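Local atomic coordinates of integral membrane indolylacetylinositol arabinosyltransferase EmbC (PDB entry 7BVE), a protein that probably transfers arabinose onto growing arabinan chains of the mycobacterial cell wall and, as an integral membrane enzyme of the emb family, binds ethambutol. Residues W715-R719 / G731-D735; N631-P635 / L706-Q711. All coordinates share one frame; numbering follows the deposited sequence.

Contact 1 of 2, residues W715-R719 / G731-D735; sequences WSVGR and GLAND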
loop_
_atom_site.group_PDB
_atom_site.type_symbol
_atom_site.label_atom_id
_atom_site.label_comp_id
_atom_site.label_asym_id
_atom_site.label_seq_id
_atom_site.Cartn_x
_atom_site.Cartn_y
_atom_site.Cartn_z
ATOM N N TRP A 715 -3.835 4.669 -35.231
ATOM C CA TRP A 715 -2.579 5.260 -34.816
ATOM C C TRP A 715 -1.920 4.378 -33.775
ATOM O O TRP A 715 -2.589 3.832 -32.900
ATOM C CB TRP A 715 -2.806 6.644 -34.221
ATOM C CG TRP A 715 -1.570 7.413 -33.893
ATOM C CD1 TRP A 715 -0.817 8.142 -34.749
ATOM C CD2 TRP A 715 -0.901 7.462 -32.633
ATOM N NE1 TRP A 715 0.247 8.688 -34.093
ATOM C CE2 TRP A 715 0.224 8.278 -32.791
ATOM C CE3 TRP A 715 -1.155 6.907 -31.378
ATOM C CZ2 TRP A 715 1.089 8.553 -31.755
ATOM C CZ3 TRP A 715 -0.294 7.180 -30.353
ATOM C CH2 TRP A 715 0.816 7.996 -30.543
ATOM N N SER A 716 -0.602 4.251 -33.867
ATOM C CA SER A 716 0.193 3.674 -32.796
ATOM C C SER A 716 1.502 4.441 -32.724
ATOM O O SER A 716 1.830 5.210 -33.629
ATOM C CB SER A 716 0.423 2.187 -33.019
ATOM O OG SER A 716 1.061 1.970 -34.255
ATOM N N VAL A 717 2.225 4.246 -31.618
ATOM C CA VAL A 717 3.492 4.938 -31.381
ATOM C C VAL A 717 4.508 4.596 -32.461
ATOM O O VAL A 717 5.162 5.482 -33.032
ATOM C CB VAL A 717 4.024 4.593 -29.979
ATOM C CG1 VAL A 717 5.455 4.995 -29.830
ATOM C CG2 VAL A 717 3.222 5.299 -28.939
ATOM N N GLY A 718 4.618 3.312 -32.787
ATOM C CA GLY A 718 5.608 2.889 -33.752
ATOM C C GLY A 718 5.282 3.306 -35.167
ATOM O O GLY A 718 6.181 3.576 -35.962
ATOM N N ARG A 719 3.994 3.395 -35.495
ATOM C CA ARG A 719 3.612 3.825 -36.835
ATOM C C ARG A 719 3.903 5.300 -37.036
ATOM O O ARG A 719 4.285 5.714 -38.131
ATOM C CB ARG A 719 2.134 3.554 -37.080
ATOM C CG ARG A 719 1.707 3.713 -38.527
ATOM C CD ARG A 719 0.216 3.651 -38.673
ATOM N NE ARG A 719 -0.386 4.856 -38.131
ATOM C CZ ARG A 719 -0.604 5.952 -38.843
ATOM N NH1 ARG A 719 -0.303 5.964 -40.129
ATOM N NH2 ARG A 719 -1.152 7.016 -38.274
ATOM N N GLY A 731 2.601 13.712 -35.079
ATOM C CA GLY A 731 2.154 12.834 -34.012
ATOM C C GLY A 731 0.703 12.421 -34.145
ATOM O O GLY A 731 0.233 12.034 -35.218
ATOM N N LEU A 732 -0.019 12.509 -33.027
ATOM C CA LEU A 732 -1.410 12.087 -32.940
ATOM C C LEU A 732 -2.370 13.131 -33.488
ATOM O O LEU A 732 -3.554 12.843 -33.640
ATOM C CB LEU A 732 -1.720 11.735 -31.479
ATOM C CG LEU A 732 -3.015 11.111 -30.970
ATOM C CD1 LEU A 732 -3.310 9.878 -31.750
ATOM C CD2 LEU A 732 -2.878 10.744 -29.518
ATOM N N ALA A 733 -1.884 14.316 -33.844
ATOM C CA ALA A 733 -2.753 15.387 -34.302
ATOM C C ALA A 733 -3.274 15.182 -35.714
ATOM O O ALA A 733 -4.200 15.886 -36.113
ATOM C CB ALA A 733 -2.016 16.713 -34.227
ATOM N N ASN A 734 -2.706 14.260 -36.483
ATOM C CA ASN A 734 -3.229 13.951 -37.805
ATOM C C ASN A 734 -4.314 12.891 -37.785
ATOM O O ASN A 734 -5.036 12.745 -38.776
ATOM C CB ASN A 734 -2.106 13.481 -38.728
ATOM C CG ASN A 734 -1.168 14.588 -39.109
ATOM O OD1 ASN A 734 -0.001 14.596 -38.721
ATOM N ND2 ASN A 734 -1.669 15.533 -39.892
ATOM N N ASP A 735 -4.444 12.156 -36.687
ATOM C CA ASP A 735 -5.339 11.018 -36.602
ATOM C C ASP A 735 -6.450 11.230 -35.592
ATOM O O ASP A 735 -7.076 10.264 -35.159
ATOM C CB ASP A 735 -4.532 9.770 -36.282
ATOM C CG ASP A 735 -3.668 9.346 -37.446
ATOM O OD1 ASP A 735 -4.098 9.551 -38.596
ATOM O OD2 ASP A 735 -2.552 8.841 -37.233
#
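Trp715 and Leu732 meet where a short N-capped helix, 717-723, is tied to the loop that feeds strand 736-738 in the C-terminal domain of EmbC. In Trp715, CG anti to the backbone N (chi1 -174°) places the indole against Leu732 and Gly731. Leu732 CD1 sits over one of its faces, a CH-pi contact 3.8 Å from the centroid of the five-membered ring, while Val717 N lies over the opposite face. Gly731 O approaches NE1 of Trp715 obliquely at 3.5 Å, and the Asp735 carboxylate comes to the ring edge, its plane turned 60° from the indole. Ser716 turns away from this contact and occupies the N-cap position; its OG accepts a weak capping bond from Arg719 N (3.5 Å). In the first turn of the helix, the Arg719 side chain is extended as far as CD, then bent at chi3 (71°), which brings NH2 to Asp735. Backbone bonds of Leu732 with Ala970 and of Asp735 with Lys1030 also hold the loop, next to the disulfide Cys730-Cys973. Asp735 OD2 touches both Trp715 CD1 (3.1 Å) and Arg719 NH2, and its salt bridge to Arg719 NH2, 2.5 Å long, lies at the edge of the guanidinium and in its plane.

Contact 2 of 2, residues N631-P635 / L706-Q711; sequences NFGVP and LGMINQ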
loop_
_atom_site.group_PDB
_atom_site.type_symbol
_atom_site.label_atom_id
_atom_site.label_comp_id
_atom_site.label_asym_id
_atom_site.label_seq_id
_atom_site.Cartn_x
_atom_site.Cartn_y
_atom_site.Cartn_z
ATOM N N ASN A 631 0.137 1.980 -24.769
ATOM C CA ASN A 631 -0.670 0.877 -24.315
ATOM C C ASN A 631 -1.701 0.465 -25.354
ATOM O O ASN A 631 -2.493 -0.441 -25.092
ATOM C CB ASN A 631 -1.360 1.285 -23.023
ATOM C CG ASN A 631 -1.551 0.145 -22.087
ATOM O OD1 ASN A 631 -1.050 -0.939 -22.328
ATOM N ND2 ASN A 631 -2.281 0.375 -21.007
ATOM N N PHE A 632 -1.720 1.108 -26.515
ATOM C CA PHE A 632 -2.719 0.845 -27.550
ATOM C C PHE A 632 -2.388 -0.463 -28.250
ATOM O O PHE A 632 -1.387 -0.563 -28.957
ATOM C CB PHE A 632 -2.774 1.966 -28.586
ATOM C CG PHE A 632 -3.400 3.249 -28.111
ATOM C CD1 PHE A 632 -3.941 3.378 -26.847
ATOM C CD2 PHE A 632 -3.514 4.314 -28.985
ATOM C CE1 PHE A 632 -4.522 4.559 -26.447
ATOM C CE2 PHE A 632 -4.106 5.490 -28.593
ATOM C CZ PHE A 632 -4.608 5.612 -27.324
ATOM N N GLY A 633 -3.243 -1.469 -28.086
ATOM C CA GLY A 633 -3.150 -2.695 -28.851
ATOM C C GLY A 633 -2.247 -3.763 -28.279
ATOM O O GLY A 633 -2.103 -4.820 -28.898
ATOM N N VAL A 634 -1.656 -3.531 -27.118
ATOM C CA VAL A 634 -0.643 -4.433 -26.561
ATOM C C VAL A 634 -1.333 -5.648 -25.953
ATOM O O VAL A 634 -2.367 -5.488 -25.283
ATOM C CB VAL A 634 0.201 -3.678 -25.527
ATOM C CG1 VAL A 634 1.169 -4.571 -24.810
ATOM C CG2 VAL A 634 0.961 -2.586 -26.208
ATOM N N PRO A 635 -0.844 -6.871 -26.187
ATOM C CA PRO A 635 -1.468 -8.049 -25.574
ATOM C C PRO A 635 -1.275 -8.113 -24.069
ATOM O O PRO A 635 -0.196 -7.829 -23.552
ATOM C CB PRO A 635 -0.766 -9.217 -26.269
ATOM C CG PRO A 635 0.486 -8.659 -26.790
ATOM C CD PRO A 635 0.180 -7.257 -27.169
ATOM N N LEU A 706 3.758 -6.356 -31.718
ATOM C CA LEU A 706 2.389 -6.806 -31.957
ATOM C C LEU A 706 1.372 -5.722 -31.642
ATOM O O LEU A 706 0.322 -5.663 -32.281
ATOM C CB LEU A 706 2.079 -8.055 -31.146
ATOM C CG LEU A 706 2.677 -9.356 -31.640
ATOM C CD1 LEU A 706 2.371 -10.440 -30.649
ATOM C CD2 LEU A 706 2.075 -9.683 -32.976
ATOM N N GLY A 707 1.653 -4.869 -30.659
ATOM C CA GLY A 707 0.793 -3.718 -30.431
ATOM C C GLY A 707 0.779 -2.754 -31.602
ATOM O O GLY A 707 -0.244 -2.139 -31.898
ATOM N N MET A 708 1.910 -2.620 -32.292
ATOM C CA MET A 708 1.939 -1.790 -33.494
ATOM C C MET A 708 1.243 -2.481 -34.665
ATOM O O MET A 708 0.713 -1.815 -35.557
ATOM C CB MET A 708 3.390 -1.441 -33.835
ATOM C CG MET A 708 3.601 -0.380 -34.898
ATOM S SD MET A 708 3.729 -0.941 -36.591
ATOM C CE MET A 708 5.364 -1.635 -36.568
ATOM N N ILE A 709 1.239 -3.813 -34.687
ATOM C CA ILE A 709 0.640 -4.521 -35.822
ATOM C C ILE A 709 -0.880 -4.669 -35.680
ATOM O O ILE A 709 -1.598 -4.618 -36.686
ATOM C CB ILE A 709 1.366 -5.867 -36.026
ATOM C CG1 ILE A 709 2.756 -5.615 -36.599
ATOM C CG2 ILE A 709 0.640 -6.816 -36.957
ATOM C CD1 ILE A 709 3.604 -6.838 -36.712
ATOM N N ASN A 710 -1.403 -4.795 -34.453
ATOM C CA ASN A 710 -2.843 -4.965 -34.259
ATOM C C ASN A 710 -3.625 -3.734 -34.695
ATOM O O ASN A 710 -4.685 -3.846 -35.316
ATOM C CB ASN A 710 -3.170 -5.294 -32.806
ATOM C CG ASN A 710 -2.763 -6.683 -32.420
ATOM O OD1 ASN A 710 -2.073 -6.890 -31.431
ATOM N ND2 ASN A 710 -3.169 -7.650 -33.222
ATOM N N GLN A 711 -3.097 -2.545 -34.418
ATOM C CA GLN A 711 -3.819 -1.330 -34.875
ATOM C C GLN A 711 -3.082 -0.760 -36.090
ATOM O O GLN A 711 -2.467 0.314 -35.932
ATOM C CB GLN A 711 -3.892 -0.297 -33.750
ATOM C CG GLN A 711 -5.005 -0.564 -32.745
ATOM C CD GLN A 711 -5.003 0.436 -31.615
ATOM O OE1 GLN A 711 -4.198 1.364 -31.584
ATOM N NE2 GLN A 711 -5.914 0.253 -30.674
#
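Gly633 O is approached by two groups of the helix ending at 706-711. Gly707 CA reaches it at 3.5 Å in a CA-H...O contact with an angle of 151° at the hydrogen, and the Asn710 side chain comes in beside it, CB 4.1 Å from Gly633 O. The backbones themselves do the touching here: Val634 and Gly707 bring their CA atoms to 4.2 Å, possible because Gly707 presents no side chain to the loop and Gly633 presents none to the helix. Gly633 has a positive phi, which turns the chain just where it passes the helix. Val634 CB points away from the helix, though CG2 stays 4.4 Å from Gly707 CA. Beyond it, Pro635 CD approaches Leu706 CB at 4.5 Å, and the proline carbonyl is held by Asn624. Leu706 O itself stays within the helix, accepting from Asn710 N at 2.9 Å and more weakly from Ile709 N. On the other flank Gln711, extended beyond CG, crosses Phe632 at a slant, bringing CD to 4.1 Å from Phe632 CB; ring and amide planes stand 58° apart. CG of Phe632 lies anti to its carbonyl carbon (chi1 -73°), which swings the ring away from the helix and leaves CB nearest the amide. That ring makes a cation-pi pair with Arg1035, and Gln711 also touches Asp1032, so the C-terminal domain covers this flank. The whole is close backbone packing at two glycines, between a loop of the GT-C membrane region and the C-terminal part of the predicted transmembrane helix that leads into the C-terminal domain.

Overall arrangement
Along the chain, loop 631-635 follows helix 602-619. Helices 647-668 and 681-685 follow, and the last turn of helix 688-710 returns to that loop, so contact 2 closes an excursion of 70 residues, mostly helical. A short connection leads on to helix 717-723, and contact 1 closes a smaller loop of 11 residues before strand 736-738 begins. The two are in series, neither nested nor crossed, with centres about 13 Å apart. They touch: Met708 CG packs 3.5 Å from Ser716 OG, and Phe632 CD2 lies 4.1 Å from Trp715 O. Contact 2 joins a loop of the GT-C region to the end of the helix leading into the C-terminal domain; contact 1 continues into its mixed sheet.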